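Local coordinates for protein transcriptional regulator (Thermus thermophilus, PDB 2H0A) that probably regulates transcription as a CcpA-type repressor, using a body with a periplasmic-binding-protein-like fold that, as in LacI-family relatives, may sense an effector, at residues A[106-111]-A[262-267]; A[110-115]-A[209-214]; A[139-144]-A[183-188]; A[187-192]-A[224-229]. All coordinates share one frame; numbering follows the deposited sequence.

Contact 1: A[106-111]-A[262-267]; sequences GAYLAR and PVLVER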
loop_
_atom_site.group_PDB
_atom_site.type_symbol
_atom_site.label_atom_id
_atom_site.label_comp_id
_atom_site.label_asym_id
_atom_site.label_seq_id
_atom_site.Cartn_x
_atom_site.Cartn_y
_atom_site.Cartn_z
ATOM N N GLY A 106 -25.361 9.372 -3.351
ATOM C CA GLY A 106 -26.170 10.091 -2.381
ATOM C C GLY A 106 -27.665 9.896 -2.584
ATOM O O GLY A 106 -28.384 9.510 -1.653
ATOM N N ALA A 107 -28.130 10.167 -3.803
ATOM C CA ALA A 107 -29.537 10.024 -4.149
ATOM C C ALA A 107 -30.009 8.597 -3.955
ATOM O O ALA A 107 -31.183 8.357 -3.702
ATOM C CB ALA A 107 -29.764 10.445 -5.589
ATOM N N TYR A 108 -29.090 7.646 -4.071
ATOM C CA TYR A 108 -29.446 6.246 -3.920
ATOM C C TYR A 108 -29.606 5.842 -2.463
ATOM O O TYR A 108 -30.623 5.257 -2.083
ATOM C CB TYR A 108 -28.397 5.351 -4.584
ATOM C CG TYR A 108 -28.707 3.879 -4.437
ATOM C CD1 TYR A 108 -29.840 3.328 -5.036
ATOM C CD2 TYR A 108 -27.870 3.031 -3.702
ATOM C CE1 TYR A 108 -30.138 1.973 -4.912
ATOM C CE2 TYR A 108 -28.152 1.668 -3.569
ATOM C CZ TYR A 108 -29.293 1.146 -4.180
ATOM O OH TYR A 108 -29.602 -0.188 -4.068
ATOM N N LEU A 109 -28.588 6.142 -1.657
ATOM C CA LEU A 109 -28.591 5.811 -0.237
ATOM C C LEU A 109 -29.687 6.575 0.483
ATOM O O LEU A 109 -30.217 6.123 1.497
ATOM C CB LEU A 109 -27.236 6.151 0.372
ATOM C CG LEU A 109 -26.332 4.992 0.790
ATOM C CD1 LEU A 109 -26.476 3.834 -0.166
ATOM C CD2 LEU A 109 -24.896 5.486 0.850
ATOM N N ALA A 110 -30.022 7.739 -0.062
ATOM C CA ALA A 110 -31.064 8.584 0.490
ATOM C C ALA A 110 -32.429 7.902 0.451
ATOM O O ALA A 110 -33.419 8.464 0.900
ATOM C CB ALA A 110 -31.119 9.878 -0.286
ATOM N N ARG A 111 -32.488 6.689 -0.072
ATOM C CA ARG A 111 -33.760 5.993 -0.175
ATOM C C ARG A 111 -33.893 4.890 0.863
ATOM O O ARG A 111 -34.814 4.076 0.791
ATOM C CB ARG A 111 -33.899 5.400 -1.575
ATOM C CG ARG A 111 -33.582 6.378 -2.702
ATOM C CD ARG A 111 -33.579 5.678 -4.044
ATOM N NE ARG A 111 -34.874 5.059 -4.298
ATOM C CZ ARG A 111 -35.079 4.062 -5.151
ATOM N NH1 ARG A 111 -34.066 3.561 -5.845
ATOM N NH2 ARG A 111 -36.299 3.562 -5.298
ATOM N N PRO A 262 -20.011 7.207 -14.504
ATOM C CA PRO A 262 -20.122 6.029 -13.648
ATOM C C PRO A 262 -21.590 5.617 -13.572
ATOM O O PRO A 262 -22.477 6.410 -13.877
ATOM C CB PRO A 262 -19.584 6.533 -12.321
ATOM C CG PRO A 262 -20.093 7.939 -12.298
ATOM C CD PRO A 262 -19.812 8.425 -13.699
ATOM N N VAL A 263 -21.852 4.383 -13.169
ATOM C CA VAL A 263 -23.228 3.923 -13.092
ATOM C C VAL A 263 -23.439 3.064 -11.858
ATOM O O VAL A 263 -22.566 2.290 -11.471
ATOM C CB VAL A 263 -23.607 3.106 -14.361
ATOM C CG1 VAL A 263 -22.752 1.849 -14.441
ATOM C CG2 VAL A 263 -25.083 2.749 -14.343
ATOM N N LEU A 264 -24.605 3.202 -11.243
ATOM C CA LEU A 264 -24.926 2.431 -10.054
ATOM C C LEU A 264 -25.242 0.998 -10.437
ATOM O O LEU A 264 -25.981 0.747 -11.389
ATOM C CB LEU A 264 -26.148 3.024 -9.350
ATOM C CG LEU A 264 -26.468 2.691 -7.882
ATOM C CD1 LEU A 264 -27.973 2.805 -7.679
ATOM C CD2 LEU A 264 -26.019 1.303 -7.510
ATOM N N VAL A 265 -24.676 0.056 -9.700
ATOM C CA VAL A 265 -24.954 -1.350 -9.939
ATOM C C VAL A 265 -25.386 -1.893 -8.581
ATOM O O VAL A 265 -24.578 -1.960 -7.661
ATOM C CB VAL A 265 -23.703 -2.108 -10.449
ATOM C CG1 VAL A 265 -24.068 -3.559 -10.790
ATOM C CG2 VAL A 265 -23.122 -1.392 -11.666
ATOM N N GLU A 266 -26.661 -2.252 -8.456
ATOM C CA GLU A 266 -27.207 -2.761 -7.201
ATOM C C GLU A 266 -26.965 -4.245 -6.954
ATOM O O GLU A 266 -27.229 -5.081 -7.815
ATOM C CB GLU A 266 -28.711 -2.515 -7.140
ATOM C CG GLU A 266 -29.119 -1.058 -7.182
ATOM C CD GLU A 266 -30.627 -0.900 -7.206
ATOM O OE1 GLU A 266 -31.300 -1.562 -6.382
ATOM O OE2 GLU A 266 -31.136 -0.116 -8.039
ATOM N N ARG A 267 -26.475 -4.567 -5.763
ATOM C CA ARG A 267 -26.222 -5.942 -5.393
ATOM C C ARG A 267 -26.740 -6.175 -3.975
ATOM O O ARG A 267 -27.447 -5.328 -3.435
ATOM C CB ARG A 267 -24.733 -6.248 -5.524
ATOM C CG ARG A 267 -24.235 -6.103 -6.964
ATOM C CD ARG A 267 -22.944 -6.878 -7.187
ATOM N NE ARG A 267 -22.539 -6.947 -8.595
ATOM C CZ ARG A 267 -21.666 -6.124 -9.168
ATOM N NH1 ARG A 267 -21.103 -5.154 -8.458
ATOM N NH2 ARG A 267 -21.334 -6.281 -10.443
#

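Contact 2: A[110-115]-A[209-214]; sequences ARFPGP and DVRVLG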
loop_
_atom_site.group_PDB
_atom_site.type_symbol
_atom_site.label_atom_id
_atom_site.label_comp_id
_atom_site.label_asym_id
_atom_site.label_seq_id
_atom_site.Cartn_x
_atom_site.Cartn_y
_atom_site.Cartn_z
ATOM N N ALA A 110 -30.022 7.739 -0.062
ATOM C CA ALA A 110 -31.064 8.584 0.490
ATOM C C ALA A 110 -32.429 7.902 0.451
ATOM O O ALA A 110 -33.419 8.464 0.900
ATOM C CB ALA A 110 -31.119 9.878 -0.286
ATOM N N ARG A 111 -32.488 6.689 -0.072
ATOM C CA ARG A 111 -33.760 5.993 -0.175
ATOM C C ARG A 111 -33.893 4.890 0.863
ATOM O O ARG A 111 -34.814 4.076 0.791
ATOM C CB ARG A 111 -33.899 5.400 -1.575
ATOM C CG ARG A 111 -33.582 6.378 -2.702
ATOM C CD ARG A 111 -33.579 5.678 -4.044
ATOM N NE ARG A 111 -34.874 5.059 -4.298
ATOM C CZ ARG A 111 -35.079 4.062 -5.151
ATOM N NH1 ARG A 111 -34.066 3.561 -5.845
ATOM N NH2 ARG A 111 -36.299 3.562 -5.298
ATOM N N PHE A 112 -32.981 4.873 1.832
ATOM C CA PHE A 112 -32.987 3.846 2.873
ATOM C C PHE A 112 -33.088 4.363 4.304
ATOM O O PHE A 112 -32.706 5.489 4.608
ATOM C CB PHE A 112 -31.721 2.984 2.779
ATOM C CG PHE A 112 -31.533 2.317 1.455
ATOM C CD1 PHE A 112 -31.145 3.052 0.337
ATOM C CD2 PHE A 112 -31.742 0.952 1.325
ATOM C CE1 PHE A 112 -30.967 2.433 -0.895
ATOM C CE2 PHE A 112 -31.568 0.318 0.106
ATOM C CZ PHE A 112 -31.177 1.061 -1.014
ATOM N N PRO A 113 -33.615 3.527 5.206
ATOM C CA PRO A 113 -33.779 3.851 6.626
ATOM C C PRO A 113 -32.419 3.872 7.347
ATOM O O PRO A 113 -31.450 3.265 6.878
ATOM C CB PRO A 113 -34.670 2.719 7.135
ATOM C CG PRO A 113 -35.437 2.312 5.918
ATOM C CD PRO A 113 -34.394 2.327 4.852
ATOM N N GLY A 114 -32.349 4.566 8.481
ATOM C CA GLY A 114 -31.108 4.628 9.230
ATOM C C GLY A 114 -30.154 5.685 8.706
ATOM O O GLY A 114 -30.152 5.966 7.506
ATOM N N PRO A 115 -29.319 6.282 9.580
ATOM C CA PRO A 115 -28.340 7.323 9.242
ATOM C C PRO A 115 -27.332 6.915 8.173
ATOM O O PRO A 115 -26.875 5.778 8.121
ATOM C CB PRO A 115 -27.673 7.610 10.578
ATOM C CG PRO A 115 -27.727 6.275 11.248
ATOM C CD PRO A 115 -29.134 5.844 10.973
ATOM N N ASP A 209 -27.567 -5.037 9.713
ATOM C CA ASP A 209 -26.503 -4.096 10.054
ATOM C C ASP A 209 -26.443 -2.934 9.077
ATOM O O ASP A 209 -27.268 -2.026 9.117
ATOM C CB ASP A 209 -25.132 -4.800 10.073
ATOM C CG ASP A 209 -23.943 -3.812 10.151
ATOM O OD1 ASP A 209 -23.778 -3.121 11.177
ATOM O OD2 ASP A 209 -23.177 -3.726 9.166
ATOM N N VAL A 210 -25.448 -2.970 8.202
ATOM C CA VAL A 210 -25.249 -1.902 7.256
ATOM C C VAL A 210 -25.473 -2.303 5.823
ATOM O O VAL A 210 -25.443 -3.470 5.454
ATOM C CB VAL A 210 -23.817 -1.329 7.344
ATOM N N ARG A 211 -25.728 -1.292 5.015
ATOM C CA ARG A 211 -25.911 -1.473 3.596
ATOM C C ARG A 211 -24.626 -0.835 3.127
ATOM O O ARG A 211 -24.272 0.244 3.588
ATOM C CB ARG A 211 -27.136 -0.696 3.124
ATOM C CG ARG A 211 -28.425 -1.190 3.733
ATOM C CD ARG A 211 -29.599 -0.480 3.126
ATOM N NE ARG A 211 -30.720 -1.386 2.892
ATOM C CZ ARG A 211 -31.770 -1.523 3.696
ATOM N NH1 ARG A 211 -31.867 -0.810 4.811
ATOM N NH2 ARG A 211 -32.734 -2.374 3.376
ATOM N N VAL A 212 -23.901 -1.511 2.250
ATOM C CA VAL A 212 -22.633 -0.980 1.791
ATOM C C VAL A 212 -22.648 -0.643 0.316
ATOM O O VAL A 212 -23.083 -1.433 -0.523
ATOM C CB VAL A 212 -21.473 -1.969 2.089
ATOM C CG1 VAL A 212 -20.156 -1.314 1.757
ATOM C CG2 VAL A 212 -21.481 -2.369 3.558
ATOM N N LEU A 213 -22.172 0.557 0.020
ATOM C CA LEU A 213 -22.099 1.047 -1.340
ATOM C C LEU A 213 -20.671 1.478 -1.610
ATOM O O LEU A 213 -20.193 2.445 -1.019
ATOM C CB LEU A 213 -23.034 2.240 -1.521
ATOM C CG LEU A 213 -23.062 2.872 -2.912
ATOM C CD1 LEU A 213 -23.486 1.841 -3.948
ATOM C CD2 LEU A 213 -24.030 4.043 -2.913
ATOM N N GLY A 214 -19.992 0.749 -2.490
ATOM C CA GLY A 214 -18.620 1.075 -2.833
ATOM C C GLY A 214 -18.531 1.984 -4.050
ATOM O O GLY A 214 -19.536 2.480 -4.545
#

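Contact 3: A[139-144]-A[183-188]; sequences AGFQEA and NVFAGA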
loop_
_atom_site.group_PDB
_atom_site.type_symbol
_atom_site.label_atom_id
_atom_site.label_comp_id
_atom_site.label_asym_id
_atom_site.label_seq_id
_atom_site.Cartn_x
_atom_site.Cartn_y
_atom_site.Cartn_z
ATOM N N ALA A 139 -18.347 15.842 -2.876
ATOM C CA ALA A 139 -19.125 17.050 -3.141
ATOM C C ALA A 139 -20.484 16.719 -3.743
ATOM O O ALA A 139 -21.495 17.313 -3.367
ATOM C CB ALA A 139 -18.365 17.969 -4.065
ATOM N N GLY A 140 -20.502 15.766 -4.674
ATOM C CA GLY A 140 -21.751 15.367 -5.299
ATOM C C GLY A 140 -22.597 14.591 -4.313
ATOM O O GLY A 140 -23.827 14.650 -4.333
ATOM N N PHE A 141 -21.919 13.855 -3.442
ATOM C CA PHE A 141 -22.593 13.068 -2.427
ATOM C C PHE A 141 -23.397 14.007 -1.549
ATOM O O PHE A 141 -24.571 13.772 -1.285
ATOM C CB PHE A 141 -21.574 12.318 -1.570
ATOM C CG PHE A 141 -22.195 11.354 -0.594
ATOM C CD1 PHE A 141 -22.915 10.249 -1.044
ATOM C CD2 PHE A 141 -22.050 11.539 0.777
ATOM C CE1 PHE A 141 -23.479 9.338 -0.138
ATOM C CE2 PHE A 141 -22.610 10.631 1.687
ATOM C CZ PHE A 141 -23.324 9.530 1.228
ATOM N N GLN A 142 -22.757 15.081 -1.109
ATOM C CA GLN A 142 -23.420 16.048 -0.256
ATOM C C GLN A 142 -24.546 16.792 -0.968
ATOM O O GLN A 142 -25.586 17.068 -0.376
ATOM C CB GLN A 142 -22.404 17.052 0.284
ATOM C CG GLN A 142 -21.238 16.410 0.999
ATOM C CD GLN A 142 -20.439 17.413 1.788
ATOM O OE1 GLN A 142 -20.923 17.950 2.786
ATOM N NE2 GLN A 142 -19.209 17.685 1.345
ATOM N N GLU A 143 -24.335 17.120 -2.237
ATOM C CA GLU A 143 -25.347 17.829 -3.000
ATOM C C GLU A 143 -26.595 16.974 -3.172
ATOM O O GLU A 143 -27.706 17.457 -2.985
ATOM C CB GLU A 143 -24.789 18.231 -4.367
ATOM C CG GLU A 143 -23.628 19.225 -4.298
ATOM C CD GLU A 143 -24.077 20.665 -4.053
ATOM O OE1 GLU A 143 -24.783 20.923 -3.048
ATOM O OE2 GLU A 143 -23.718 21.545 -4.871
ATOM N N ALA A 144 -26.418 15.705 -3.518
ATOM C CA ALA A 144 -27.556 14.819 -3.707
ATOM C C ALA A 144 -28.307 14.601 -2.401
ATOM O O ALA A 144 -29.537 14.616 -2.379
ATOM C CB ALA A 144 -27.095 13.482 -4.279
ATOM N N ASN A 183 -26.478 3.056 6.791
ATOM C CA ASN A 183 -25.942 3.060 5.450
ATOM C C ASN A 183 -24.547 3.620 5.416
ATOM O O ASN A 183 -24.248 4.602 6.092
ATOM C CB ASN A 183 -26.862 3.878 4.561
ATOM C CG ASN A 183 -28.297 3.440 4.685
ATOM O OD1 ASN A 183 -28.648 2.329 4.289
ATOM N ND2 ASN A 183 -29.134 4.299 5.255
ATOM N N VAL A 184 -23.704 2.982 4.609
ATOM C CA VAL A 184 -22.316 3.382 4.466
ATOM C C VAL A 184 -21.897 3.550 3.006
ATOM O O VAL A 184 -22.153 2.686 2.168
ATOM C CB VAL A 184 -21.364 2.337 5.111
ATOM C CG1 VAL A 184 -19.909 2.769 4.920
ATOM C CG2 VAL A 184 -21.691 2.161 6.591
ATOM N N PHE A 185 -21.265 4.680 2.713
ATOM C CA PHE A 185 -20.744 4.938 1.384
ATOM C C PHE A 185 -19.237 4.782 1.557
ATOM O O PHE A 185 -18.561 5.701 2.010
ATOM C CB PHE A 185 -21.076 6.360 0.912
ATOM C CG PHE A 185 -20.496 6.697 -0.438
ATOM C CD1 PHE A 185 -20.338 5.708 -1.412
ATOM C CD2 PHE A 185 -20.123 7.993 -0.745
ATOM C CE1 PHE A 185 -19.815 6.001 -2.671
ATOM C CE2 PHE A 185 -19.598 8.307 -2.005
ATOM C CZ PHE A 185 -19.444 7.305 -2.969
ATOM N N ALA A 186 -18.724 3.605 1.204
ATOM C CA ALA A 186 -17.301 3.300 1.338
ATOM C C ALA A 186 -16.407 4.267 0.600
ATOM O O ALA A 186 -15.372 4.669 1.122
ATOM C CB ALA A 186 -17.019 1.891 0.867
ATOM N N GLY A 187 -16.793 4.642 -0.612
ATOM C CA GLY A 187 -15.968 5.563 -1.372
ATOM C C GLY A 187 -15.009 4.843 -2.293
ATOM O O GLY A 187 -14.545 5.417 -3.270
ATOM N N ALA A 188 -14.702 3.591 -1.963
ATOM C CA ALA A 188 -13.816 2.737 -2.758
ATOM C C ALA A 188 -14.198 1.285 -2.468
ATOM O O ALA A 188 -14.549 0.940 -1.334
ATOM C CB ALA A 188 -12.371 2.981 -2.387
#

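Contact 4: A[187-192]-A[224-229]; sequences GADQVA and AGLSTI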
loop_
_atom_site.group_PDB
_atom_site.type_symbol
_atom_site.label_atom_id
_atom_site.label_comp_id
_atom_site.label_asym_id
_atom_site.label_seq_id
_atom_site.Cartn_x
_atom_site.Cartn_y
_atom_site.Cartn_z
ATOM N N GLY A 187 -16.793 4.642 -0.612
ATOM C CA GLY A 187 -15.968 5.563 -1.372
ATOM C C GLY A 187 -15.009 4.843 -2.293
ATOM O O GLY A 187 -14.545 5.417 -3.270
ATOM N N ALA A 188 -14.702 3.591 -1.963
ATOM C CA ALA A 188 -13.816 2.737 -2.758
ATOM C C ALA A 188 -14.198 1.285 -2.468
ATOM O O ALA A 188 -14.549 0.940 -1.334
ATOM C CB ALA A 188 -12.371 2.981 -2.387
ATOM N N ASP A 189 -14.142 0.428 -3.482
ATOM C CA ASP A 189 -14.519 -0.960 -3.274
ATOM C C ASP A 189 -13.645 -1.691 -2.256
ATOM O O ASP A 189 -14.140 -2.497 -1.470
ATOM C CB ASP A 189 -14.530 -1.712 -4.605
ATOM C CG ASP A 189 -15.648 -1.248 -5.527
ATOM O OD1 ASP A 189 -16.651 -0.694 -5.020
ATOM O OD2 ASP A 189 -15.533 -1.449 -6.756
ATOM N N GLN A 190 -12.348 -1.403 -2.261
ATOM C CA GLN A 190 -11.417 -2.043 -1.334
ATOM C C GLN A 190 -11.853 -1.811 0.125
ATOM O O GLN A 190 -11.882 -2.730 0.944
ATOM C CB GLN A 190 -10.008 -1.487 -1.580
ATOM C CG GLN A 190 -8.880 -2.314 -0.996
ATOM C CD GLN A 190 -8.961 -3.772 -1.390
ATOM O OE1 GLN A 190 -9.203 -4.638 -0.554
ATOM N NE2 GLN A 190 -8.762 -4.052 -2.668
ATOM N N VAL A 191 -12.201 -0.567 0.428
ATOM C CA VAL A 191 -12.649 -0.169 1.759
ATOM C C VAL A 191 -14.004 -0.822 2.052
ATOM O O VAL A 191 -14.253 -1.293 3.167
ATOM C CB VAL A 191 -12.765 1.374 1.824
ATOM C CG1 VAL A 191 -13.159 1.828 3.214
ATOM C CG2 VAL A 191 -11.437 2.001 1.397
ATOM N N ALA A 192 -14.862 -0.856 1.031
ATOM C CA ALA A 192 -16.187 -1.461 1.126
ATOM C C ALA A 192 -16.102 -2.949 1.482
ATOM O O ALA A 192 -17.004 -3.499 2.116
ATOM C CB ALA A 192 -16.929 -1.286 -0.190
ATOM N N ALA A 224 -18.519 -10.634 -4.234
ATOM C CA ALA A 224 -18.715 -10.154 -2.872
ATOM C C ALA A 224 -20.147 -9.695 -2.632
ATOM O O ALA A 224 -20.560 -9.520 -1.491
ATOM C CB ALA A 224 -17.748 -9.013 -2.578
ATOM N N GLY A 225 -20.900 -9.502 -3.711
ATOM C CA GLY A 225 -22.275 -9.053 -3.586
ATOM C C GLY A 225 -22.338 -7.586 -3.197
ATOM O O GLY A 225 -23.329 -7.115 -2.643
ATOM N N LEU A 226 -21.267 -6.864 -3.502
ATOM C CA LEU A 226 -21.167 -5.446 -3.191
ATOM C C LEU A 226 -21.823 -4.530 -4.223
ATOM O O LEU A 226 -21.534 -4.615 -5.415
ATOM C CB LEU A 226 -19.690 -5.064 -3.044
ATOM C CG LEU A 226 -19.326 -3.583 -2.883
ATOM C CD1 LEU A 226 -20.067 -2.986 -1.704
ATOM C CD2 LEU A 226 -17.826 -3.446 -2.683
ATOM N N SER A 227 -22.715 -3.657 -3.770
ATOM C CA SER A 227 -23.338 -2.708 -4.677
ATOM C C SER A 227 -22.265 -1.649 -4.818
ATOM O O SER A 227 -21.499 -1.425 -3.885
ATOM C CB SER A 227 -24.596 -2.077 -4.065
ATOM O OG SER A 227 -25.550 -3.059 -3.700
ATOM N N THR A 228 -22.195 -0.984 -5.959
ATOM C CA THR A 228 -21.170 0.031 -6.116
ATOM C C THR A 228 -21.469 0.992 -7.253
ATOM O O THR A 228 -22.379 0.769 -8.040
ATOM C CB THR A 228 -19.777 -0.642 -6.344
ATOM O OG1 THR A 228 -18.767 0.359 -6.509
ATOM C CG2 THR A 228 -19.798 -1.533 -7.578
ATOM N N ILE A 229 -20.720 2.083 -7.295
ATOM C CA ILE A 229 -20.824 3.073 -8.359
ATOM C C ILE A 229 -19.685 2.623 -9.276
ATOM O O ILE A 229 -18.510 2.896 -9.008
ATOM C CB ILE A 229 -20.520 4.513 -7.847
ATOM C CG1 ILE A 229 -21.500 4.897 -6.741
ATOM C CG2 ILE A 229 -20.596 5.507 -9.000
ATOM C CD1 ILE A 229 -22.926 4.930 -7.208
#

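Contact 1: A[106-111]-A[262-267]
Tyr-108, near the end of helix 99-109, lays its ring against Leu-264, near the C-terminal end of strand 257-265, and Glu-266 just past it, a helix-on-sheet contact within the alpha/beta lobe of a periplasmic-binding-protein-like fold. The tyrosine reaches out because its CG stands opposite the backbone N (chi1 179°), which carries the ring across to the strand. Leu-264 meets it with a single branch: CD1 lies over one ring face, 3.5 Å from the centroid and 22° off the normal, in a CH-pi contact displaced toward the CD1 side of the ring. An aromatic ring suits the place by giving a branched methyl a broad apolar face, with a hydroxyl at the more exposed end. The two side chains run at about a right angle, so that a methyl rather than the length of the leucine covers the face. Glu-266, two residues on and also directed at the helix, suits the exposed end of the contact: its CG comes within 3.7 Å of Tyr-108 CZ, while its carboxylate plane is turned 49° from the ring. Any bond from the phenol OH to this carboxylate is weak and doubtful. With an alanine here in place of Tyr-108, Leu-264 CD1 would probably lose the ring face it rests on, and a gap would be likely to open between helix and strand. Elsewhere the ring also pairs edge-to-face with Phe-112. The carboxylate carbon Glu-266 CD comes obliquely to within 3.7 Å of Tyr-108 CE1.

Contact 2: A[110-115]-A[209-214]
In the loop that leads from helix 99-109 to strand 116-121, Phe-112 and Pro-113 lie against Arg-211 of strand 210-215, on the sheet of this alpha/beta lobe, where strand 210-215 runs parallel to its neighbours. Phe-112 CD2 lies over one face of the Arg-211 guanidinium, off its centre, 3.0 Å from Arg-211 NE. The two planes are 46° apart, so this is an oblique approach and not a parallel stack. CD of Arg-211 also lies against the ring. A bend in the arginine chain at chi3 (140°) carries the group past the ring, where NE hydrogen-bonds to the carbonyl O of Thr-270. Arginine suits the place because its CD methylene can pack on an aromatic ring while its polar end satisfies a backbone carbonyl. Pro-113 borders the same group more loosely, with CD 4.0 Å from Arg-211 NH1. Around the contact, Asn-183 of neighbouring strand 182-185 touches both Phe-112 and Arg-211. Further along strand 210-215, Leu-213 packs on Ala-105 and Leu-109 of helix 99-109, while Val-212 packs on helix 189-200.

Contact 3: A[139-144]-A[183-188]
Both Phe-141 and Phe-185 swing CG to the far side from their backbone N (chi1 -173° and 177°), and this extends the two rings toward each other from helix 133-147 and strand 182-185. The pair is a piece of helix-on-sheet packing in the alpha/beta lobe of the periplasmic-binding-protein-like fold, where the helix lies over one face of the parallel part of the sheet. The rings form an offset stack: their centroids are 4.9 Å apart and their planes inclined by 30°, and the side chains slide past each other in opposite directions. Phe-185 places CD2 over one face of the Phe-141 ring, toward its border, while CB of Phe-185 extends the cover as far as Phe-141 CZ, 3.9 Å away. Flat, wholly apolar side chains suit this buried position, since each can fill the interface without bringing a polar group that would need a partner. A serine in place of Phe-141 would probably leave Phe-185 without its stacking partner, open a gap between helix and sheet, and bury a hydroxyl among hydrocarbon. The layer reaches beyond the pair: Phe-152 meets Phe-141 edge-to-face, and Ala-105 and Leu-109 of helix 99-109 pack against Phe-185. Further along its own segment, Gly-187 brings its backbone N over one face of the Phe-185 ring. Between the two aromatic side chains, the nearest approach is from Phe-141 CD1 to Phe-185 CD2, at 3.6 Å.

Contact 4: A[187-192]-A[224-229]
Asp-189, the first residue of helix 189-200, meets Leu-226 and Thr-228 where strand 227-230 passes the start of the helix, a helix-on-sheet junction of the alpha/beta lobe. Its CB lies 4.2 Å from Leu-226 CD2. CG, opposite the carbonyl carbon (chi1 -68°), turns the carboxylate toward Thr-228. There OD1 accepts a hydrogen bond of 2.8 Å from Thr-228 OG1 through its syn lone pair, while the same oxygen also passes 3.8 Å from Leu-226 CD2. OD2 is taken by the backbone N of His-218, so each carboxylate oxygen has a donor. The threonine is placed for its part by pointing OG1 away from its own backbone N, with the two side chains at about a right angle. One turn further along, Ala-192 CB packs on Leu-226 CD2 at 3.4 Å; so small a side chain lets the helix come close to the leucine. Leu-226 enters just after Gly-225, whose positive phi closes the preceding helix in a Schellman motif. A buried acid is thus paid for by two hydrogen bonds, and its place at the helix N-terminus would be expected to favour the negative form, with the apolar contact of Ala-192 and Leu-226 beside it.

All four contacts lie in one lobe, their centres 10 to 13 Å apart, and all reach the same sheet. Backbone bonds tie them together: Val-265 N to Thr-228 O (2.9 Å) joins contacts 1 and 4, Gly-214 N to Ser-227 O (3.0 Å) joins contacts 4 and 2, and Arg-211 O to Val-184 N (3.0 Å) joins contacts 2 and 3. Contact 1 passes through Ala-110 and Arg-111 into contact 2, and contact 3 runs through Gly-187 and Ala-188 into contact 4. Leu-213 packs on helix 99-109 while Val-212 packs on helix 189-200, so both sheet faces are covered. All four are structural packing between helices, loops and strands.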